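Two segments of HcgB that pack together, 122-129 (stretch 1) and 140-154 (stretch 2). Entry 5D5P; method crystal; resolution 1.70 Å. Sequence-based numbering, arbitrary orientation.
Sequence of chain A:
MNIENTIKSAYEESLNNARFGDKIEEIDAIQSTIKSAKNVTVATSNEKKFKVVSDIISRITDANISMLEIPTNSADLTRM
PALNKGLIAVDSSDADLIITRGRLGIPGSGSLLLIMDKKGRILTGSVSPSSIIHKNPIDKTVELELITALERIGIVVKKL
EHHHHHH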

ATOM      1  N   ILE A 122      10.627  -1.218  -0.822  1.00 20.78           N
ATOM      2  CA  ILE A 122       9.493  -1.877  -0.186  1.00 20.22           C
ATOM      3  C   ILE A 122       9.466  -3.365  -0.517  1.00 19.00           C
ATOM      4  O   ILE A 122       9.408  -3.737  -1.684  1.00 18.68           O
ATOM      5  N   LEU A 123       9.491  -4.209   0.518  1.00 19.11           N
ATOM      6  CA  LEU A 123       9.595  -5.653   0.325  1.00 18.10           C
ATOM      7  C   LEU A 123       8.230  -6.341   0.348  1.00 17.02           C
ATOM      8  O   LEU A 123       7.973  -7.261  -0.402  1.00 20.04           O
ATOM      9  N   THR A 124       7.361  -5.861   1.227  1.00 20.29           N
ATOM     10  CA  THR A 124       6.026  -6.433   1.384  1.00 19.02           C
ATOM     11  C   THR A 124       5.216  -5.486   2.264  1.00 19.25           C
ATOM     12  O   THR A 124       5.764  -4.535   2.789  1.00 21.23           O
ATOM     13  N   GLY A 125       3.926  -5.748   2.428  1.00 19.24           N
ATOM     14  CA  GLY A 125       3.065  -4.834   3.155  1.00 18.50           C
ATOM     15  C   GLY A 125       1.661  -5.412   3.304  1.00 21.56           C
ATOM     16  O   GLY A 125       1.342  -6.465   2.756  1.00 22.70           O
ATOM     17  N   SER A 126       0.806  -4.718   4.048  1.00 18.90           N
ATOM     18  CA  SER A 126      -0.577  -5.135   4.148  1.00 19.23           C
ATOM     19  C   SER A 126      -1.412  -3.937   4.578  1.00 21.17           C
ATOM     20  O   SER A 126      -0.858  -2.943   5.042  1.00 23.11           O
ATOM     21  N   VAL A 127      -2.723  -4.013   4.403  1.00 18.13           N
ATOM     22  CA  VAL A 127      -3.568  -2.874   4.773  1.00 18.48           C
ATOM     23  C   VAL A 127      -4.663  -3.311   5.725  1.00 18.97           C
ATOM     24  O   VAL A 127      -4.996  -4.482   5.791  1.00 22.91           O
ATOM     25  N   SER A 128      -5.201  -2.372   6.501  1.00 20.80           N
ATOM     26  CA  SER A 128      -6.334  -2.645   7.370  1.00 20.60           C
ATOM     27  C   SER A 128      -7.302  -1.466   7.319  1.00 19.00           C
ATOM     28  O   SER A 128      -6.880  -0.329   7.048  1.00 22.96           O
ATOM     29  N   PRO A 129      -8.590  -1.720   7.567  1.00 23.43           N
ATOM     30  CA  PRO A 129      -9.559  -0.622   7.479  1.00 24.18           C
ATOM     31  C   PRO A 129      -9.406   0.378   8.613  1.00 27.18           C
ATOM     32  O   PRO A 129      -8.927   0.018   9.689  1.00 26.73           O
ATOM     33  N   LYS A 140      -4.476  -6.671  17.868  1.00 36.22           N
ATOM     34  CA  LYS A 140      -4.858  -7.746  16.970  1.00 36.11           C
ATOM     35  C   LYS A 140      -4.784  -7.240  15.541  1.00 32.87           C
ATOM     36  O   LYS A 140      -4.418  -7.984  14.639  1.00 32.27           O
ATOM     37  N   THR A 141      -5.055  -5.958  15.342  1.00 31.06           N
ATOM     38  CA  THR A 141      -4.917  -5.364  14.009  1.00 25.63           C
ATOM     39  C   THR A 141      -3.450  -5.350  13.526  1.00 28.40           C
ATOM     40  O   THR A 141      -3.155  -5.777  12.407  1.00 26.36           O
ATOM     41  N   VAL A 142      -2.534  -4.892  14.376  1.00 27.75           N
ATOM     42  CA  VAL A 142      -1.121  -4.846  13.985  1.00 29.74           C
ATOM     43  C   VAL A 142      -0.587  -6.274  13.752  1.00 27.40           C
ATOM     44  O   VAL A 142       0.112  -6.525  12.778  1.00 26.95           O
ATOM     45  N   GLU A 143      -0.956  -7.207  14.629  1.00 25.02           N
ATOM     46  CA  GLU A 143      -0.573  -8.608  14.475  1.00 27.21           C
ATOM     47  C   GLU A 143      -0.988  -9.163  13.111  1.00 28.25           C
ATOM     48  O   GLU A 143      -0.157  -9.714  12.389  1.00 26.75           O
ATOM     49  N   LEU A 144      -2.258  -8.997  12.742  1.00 30.92           N
ATOM     50  CA  LEU A 144      -2.745  -9.495  11.460  1.00 30.20           C
ATOM     51  C   LEU A 144      -2.014  -8.817  10.291  1.00 29.19           C
ATOM     52  O   LEU A 144      -1.712  -9.475   9.286  1.00 30.26           O
ATOM     53  N   GLU A 145      -1.755  -7.515  10.409  1.00 23.99           N
ATOM     54  CA  GLU A 145      -1.071  -6.786   9.331  1.00 25.68           C
ATOM     55  C   GLU A 145       0.281  -7.436   9.099  1.00 22.30           C
ATOM     56  O   GLU A 145       0.676  -7.679   7.955  1.00 21.84           O
ATOM     57  N   LEU A 146       0.978  -7.723  10.195  1.00 21.33           N
ATOM     58  CA  LEU A 146       2.367  -8.177  10.054  1.00 23.62           C
ATOM     59  C   LEU A 146       2.426  -9.609   9.561  1.00 25.71           C
ATOM     60  O   LEU A 146       3.222  -9.942   8.667  1.00 25.20           O
ATOM     61  N   ILE A 147       1.577 -10.453  10.130  1.00 25.70           N
ATOM     62  CA  ILE A 147       1.509 -11.853   9.716  1.00 27.10           C
ATOM     63  C   ILE A 147       1.111 -11.927   8.233  1.00 25.81           C
ATOM     64  O   ILE A 147       1.667 -12.727   7.464  1.00 27.33           O
ATOM     65  N   THR A 148       0.172 -11.082   7.830  1.00 26.73           N
ATOM     66  CA  THR A 148      -0.250 -11.043   6.426  1.00 26.93           C
ATOM     67  C   THR A 148       0.899 -10.617   5.511  1.00 24.44           C
ATOM     68  O   THR A 148       1.126 -11.224   4.456  1.00 23.14           O
ATOM     69  N   ALA A 149       1.626  -9.584   5.925  1.00 22.30           N
ATOM     70  CA  ALA A 149       2.713  -9.056   5.089  1.00 23.23           C
ATOM     71  C   ALA A 149       3.807 -10.108   4.947  1.00 24.35           C
ATOM     72  O   ALA A 149       4.416 -10.242   3.873  1.00 23.03           O
ATOM     73  N   LEU A 150       4.044 -10.879   6.007  1.00 22.19           N
ATOM     74  CA  LEU A 150       5.066 -11.921   5.915  1.00 21.54           C
ATOM     75  C   LEU A 150       4.572 -13.096   5.078  1.00 24.28           C
ATOM     76  O   LEU A 150       5.318 -13.595   4.247  1.00 25.65           O
ATOM     77  N   GLU A 151       3.323 -13.529   5.273  1.00 23.95           N
ATOM     78  CA  GLU A 151       2.794 -14.685   4.546  1.00 28.26           C
ATOM     79  C   GLU A 151       2.794 -14.497   3.036  1.00 28.80           C
ATOM     80  O   GLU A 151       3.011 -15.463   2.284  1.00 29.21           O
ATOM     81  N   ARG A 152       2.577 -13.261   2.600  1.00 29.02           N
ATOM     82  CA  ARG A 152       2.451 -13.027   1.171  1.00 32.49           C
ATOM     83  C   ARG A 152       3.801 -13.021   0.458  1.00 29.79           C
ATOM     84  O   ARG A 152       3.820 -13.070  -0.768  1.00 30.00           O
ATOM     85  N   ILE A 153       4.924 -13.028   1.198  1.00 27.35           N
ATOM     86  CA  ILE A 153       6.209 -13.307   0.548  1.00 25.36           C
ATOM     87  C   ILE A 153       6.814 -14.635   1.028  1.00 28.55           C
ATOM     88  O   ILE A 153       8.005 -14.892   0.828  1.00 29.37           O
ATOM     89  N   GLY A 154       5.969 -15.482   1.612  1.00 27.82           N
ATOM     90  CA  GLY A 154       6.311 -16.879   1.863  1.00 30.76           C
ATOM     91  C   GLY A 154       6.888 -17.187   3.229  1.00 30.58           C
ATOM     92  O   GLY A 154       7.381 -18.302   3.470  1.00 31.70           O
TER

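How close do the strand and the helix come? Strand 122-128 runs at 141° to helix 140-151, and the two axes approach to 6.6 Å. On the strand, Thr 124, Ser 126 and Ser 128 all point toward the helix, while Val 127 points away and Gly 125 has no side chain to place. The backbones come nearest at Gly 125 and Ala 149, whose CA atoms lie 4.7 Å apart; there the Ala 149 CB rests 3.7 Å from the Gly 125 C, a direct contact of methyl group against backbone.

How does Thr 124, with the most covered surface, use its side chain? Its chi1 is t, which directs OG1 to the helix backbone, where it donates a hydrogen bond to the Ala 149 O at 2.6 Å. The same oxygen accepts one from Arg 152: NH2 of Arg 152 lies 2.9 Å from the Thr 124 OG1, which sits at the edge of the guanidinium, near its plane. Arg 152 reaches this position by a p, t, m run of chi1 to chi3, and its CD passes 3.2 Å from the Gly 125 O. Beside these polar links, the Thr 124 CB packs against the Ile 153 CG2 at 3.9 Å. Ile 153, p at both chi angles, thus adds an apolar contact just past the arginine.

What does Ser 126 find one step further along the same face of the strand? Its chi1 is p, and OG donates to the Glu 145 O at 2.6 Å. That carbonyl already accepts the helical bond from the Ala 149 N at 2.9 Å, so the hydroxyl is a second donor to it. Around the serine the fit is close: its CB lies 3.9 Å from the Thr 148 CG2, and its OG 4.1 Å from the Ala 149 CB. Thr 148, with chi1 m, turns its own hydroxyl back to the helix, where OG1 donates to the Leu 144 O at 2.8 Å.

How is the contact held near the end of the strand? Ser 128, also p, donates from OG to the Glu 145 OE2 across a very short 2.3 Å. The CA-to-CB bond of Glu 145 points sideways, but an m, t side chain carries the carboxylate nearer to the strand; both its oxygens are also hydrogen-bonded elsewhere in the structure. The methyl CG2 of Thr 141 approaches the Ser 128 OG to 3.6 Å, lending an apolar neighbour to this polar pair.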

ATOM      1  CB  ILE A 122       8.176  -1.222  -0.641  1.00 20.28           C
ATOM      2  CG1 ILE A 122       8.114   0.204  -0.096  1.00 24.09           C
ATOM      3  CG2 ILE A 122       6.961  -2.027  -0.145  1.00 19.81           C
ATOM      4  CD1 ILE A 122       7.067   1.041  -0.818  1.00 25.45           C
ATOM      5  CB  LEU A 123      10.505  -6.264   1.399  1.00 19.28           C
ATOM      6  CG  LEU A 123      11.869  -5.603   1.548  1.00 20.87           C
ATOM      7  CD1 LEU A 123      12.660  -6.352   2.596  1.00 23.30           C
ATOM      8  CD2 LEU A 123      12.620  -5.683   0.213  1.00 24.78           C
ATOM      9  CB  THR A 124       6.064  -7.840   2.007  1.00 22.11           C
ATOM     10  OG1 THR A 124       4.736  -8.386   2.028  1.00 20.44           O
ATOM     11  CG2 THR A 124       6.616  -7.824   3.450  1.00 21.56           C
ATOM     12  CB  SER A 126      -0.702  -6.257   5.159  1.00 26.28           C
ATOM     13  OG  SER A 126      -0.202  -5.771   6.375  1.00 36.67           O
ATOM     14  CB  VAL A 127      -4.196  -2.171   3.543  1.00 22.32           C
ATOM     15  CG1 VAL A 127      -3.108  -1.462   2.727  1.00 22.47           C
ATOM     16  CG2 VAL A 127      -5.004  -3.146   2.710  1.00 25.92           C
ATOM     17  CB  SER A 128      -5.837  -2.898   8.806  1.00 32.76           C
ATOM     18  OG  SER A 128      -5.063  -1.791   9.282  1.00 38.08           O
ATOM     19  CB  PRO A 129     -10.914  -1.319   7.586  1.00 26.82           C
ATOM     20  CG  PRO A 129     -10.628  -2.783   7.341  1.00 28.00           C
ATOM     21  CD  PRO A 129      -9.245  -3.016   7.834  1.00 24.04           C
ATOM     22  CB  LYS A 140      -6.257  -8.255  17.302  1.00 36.25           C
ATOM     23  CG  LYS A 140      -6.242  -9.354  18.377  1.00 43.46           C
ATOM     24  CD  LYS A 140      -7.571 -10.064  18.497  1.00 47.80           C
ATOM     25  CE  LYS A 140      -7.468 -11.273  19.417  1.00 51.21           C
ATOM     26  NZ  LYS A 140      -8.729 -12.066  19.459  1.00 55.56           N
ATOM     27  CB  THR A 141      -5.496  -3.945  13.976  1.00 30.41           C
ATOM     28  OG1 THR A 141      -6.897  -3.998  14.297  1.00 31.51           O
ATOM     29  CG2 THR A 141      -5.293  -3.311  12.592  1.00 34.14           C
ATOM     30  CB  VAL A 142      -0.289  -4.102  15.052  1.00 33.56           C
ATOM     31  CG1 VAL A 142       1.196  -4.153  14.729  1.00 32.27           C
ATOM     32  CG2 VAL A 142      -0.754  -2.652  15.130  1.00 34.70           C
ATOM     33  CB  GLU A 143      -1.197  -9.458  15.584  1.00 35.97           C
ATOM     34  CG  GLU A 143      -0.856 -10.925  15.477  1.00 42.08           C
ATOM     35  CD  GLU A 143      -1.488 -11.751  16.592  1.00 51.35           C
ATOM     36  OE1 GLU A 143      -2.500 -11.310  17.179  1.00 57.29           O
ATOM     37  OE2 GLU A 143      -0.948 -12.827  16.899  1.00 52.49           O
ATOM     38  CB  LEU A 144      -4.247  -9.273  11.323  1.00 32.74           C
ATOM     39  CG  LEU A 144      -4.859  -9.717   9.999  1.00 37.71           C
ATOM     40  CD1 LEU A 144      -4.629 -11.219   9.852  1.00 41.44           C
ATOM     41  CD2 LEU A 144      -6.343  -9.379   9.935  1.00 39.87           C
ATOM     42  CB  GLU A 145      -0.873  -5.291   9.661  1.00 26.65           C
ATOM     43  CG  GLU A 145      -2.141  -4.443   9.560  1.00 29.37           C
ATOM     44  CD  GLU A 145      -1.968  -3.061  10.171  1.00 36.73           C
ATOM     45  OE1 GLU A 145      -0.852  -2.765  10.676  1.00 37.83           O
ATOM     46  OE2 GLU A 145      -2.949  -2.276  10.157  1.00 34.89           O
ATOM     47  CB  LEU A 146       3.122  -8.018  11.368  1.00 23.90           C
ATOM     48  CG  LEU A 146       4.587  -8.459  11.353  1.00 23.00           C
ATOM     49  CD1 LEU A 146       5.323  -7.766  10.227  1.00 23.04           C
ATOM     50  CD2 LEU A 146       5.235  -8.090  12.697  1.00 25.10           C
ATOM     51  CB  ILE A 147       0.529 -12.655  10.579  1.00 31.57           C
ATOM     52  CG1 ILE A 147       1.120 -12.827  11.982  1.00 35.37           C
ATOM     53  CG2 ILE A 147       0.274 -14.016   9.971  1.00 29.26           C
ATOM     54  CD1 ILE A 147       0.227 -13.572  12.927  1.00 42.66           C
ATOM     55  CB  THR A 148      -1.456 -10.087   6.230  1.00 32.65           C
ATOM     56  OG1 THR A 148      -2.597 -10.640   6.914  1.00 30.09           O
ATOM     57  CG2 THR A 148      -1.822  -9.978   4.765  1.00 36.14           C
ATOM     58  CB  ALA A 149       3.269  -7.752   5.669  1.00 22.39           C
ATOM     59  CB  LEU A 150       5.501 -12.396   7.300  1.00 23.34           C
ATOM     60  CG  LEU A 150       6.270 -11.349   8.107  1.00 25.39           C
ATOM     61  CD1 LEU A 150       6.343 -11.779   9.558  1.00 26.16           C
ATOM     62  CD2 LEU A 150       7.676 -11.108   7.547  1.00 23.40           C
ATOM     63  CB  GLU A 151       1.359 -14.960   4.980  1.00 35.16           C
ATOM     64  CG  GLU A 151       1.235 -15.563   6.323  1.00 46.82           C
ATOM     65  CD  GLU A 151      -0.194 -15.900   6.662  1.00 53.68           C
ATOM     66  OE1 GLU A 151      -1.106 -15.422   5.944  1.00 59.02           O
ATOM     67  OE2 GLU A 151      -0.391 -16.642   7.641  1.00 52.91           O
ATOM     68  CB  ARG A 152       1.676 -11.742   0.891  1.00 32.63           C
ATOM     69  CG  ARG A 152       2.305 -10.528   1.395  1.00 29.16           C
ATOM     70  CD  ARG A 152       1.297  -9.371   1.307  1.00 29.09           C
ATOM     71  NE  ARG A 152       1.047  -8.907  -0.058  1.00 29.21           N
ATOM     72  CZ  ARG A 152       1.915  -8.218  -0.800  1.00 26.02           C
ATOM     73  NH1 ARG A 152       1.557  -7.819  -2.016  1.00 24.34           N
ATOM     74  NH2 ARG A 152       3.155  -7.963  -0.361  1.00 20.85           N
ATOM     75  CB  ILE A 153       7.244 -12.152   0.710  1.00 24.87           C
ATOM     76  CG1 ILE A 153       7.367 -11.651   2.154  1.00 23.19           C
ATOM     77  CG2 ILE A 153       6.827 -11.000  -0.186  1.00 26.25           C
ATOM     78  CD1 ILE A 153       8.174 -12.591   3.074  1.00 24.29           C
TER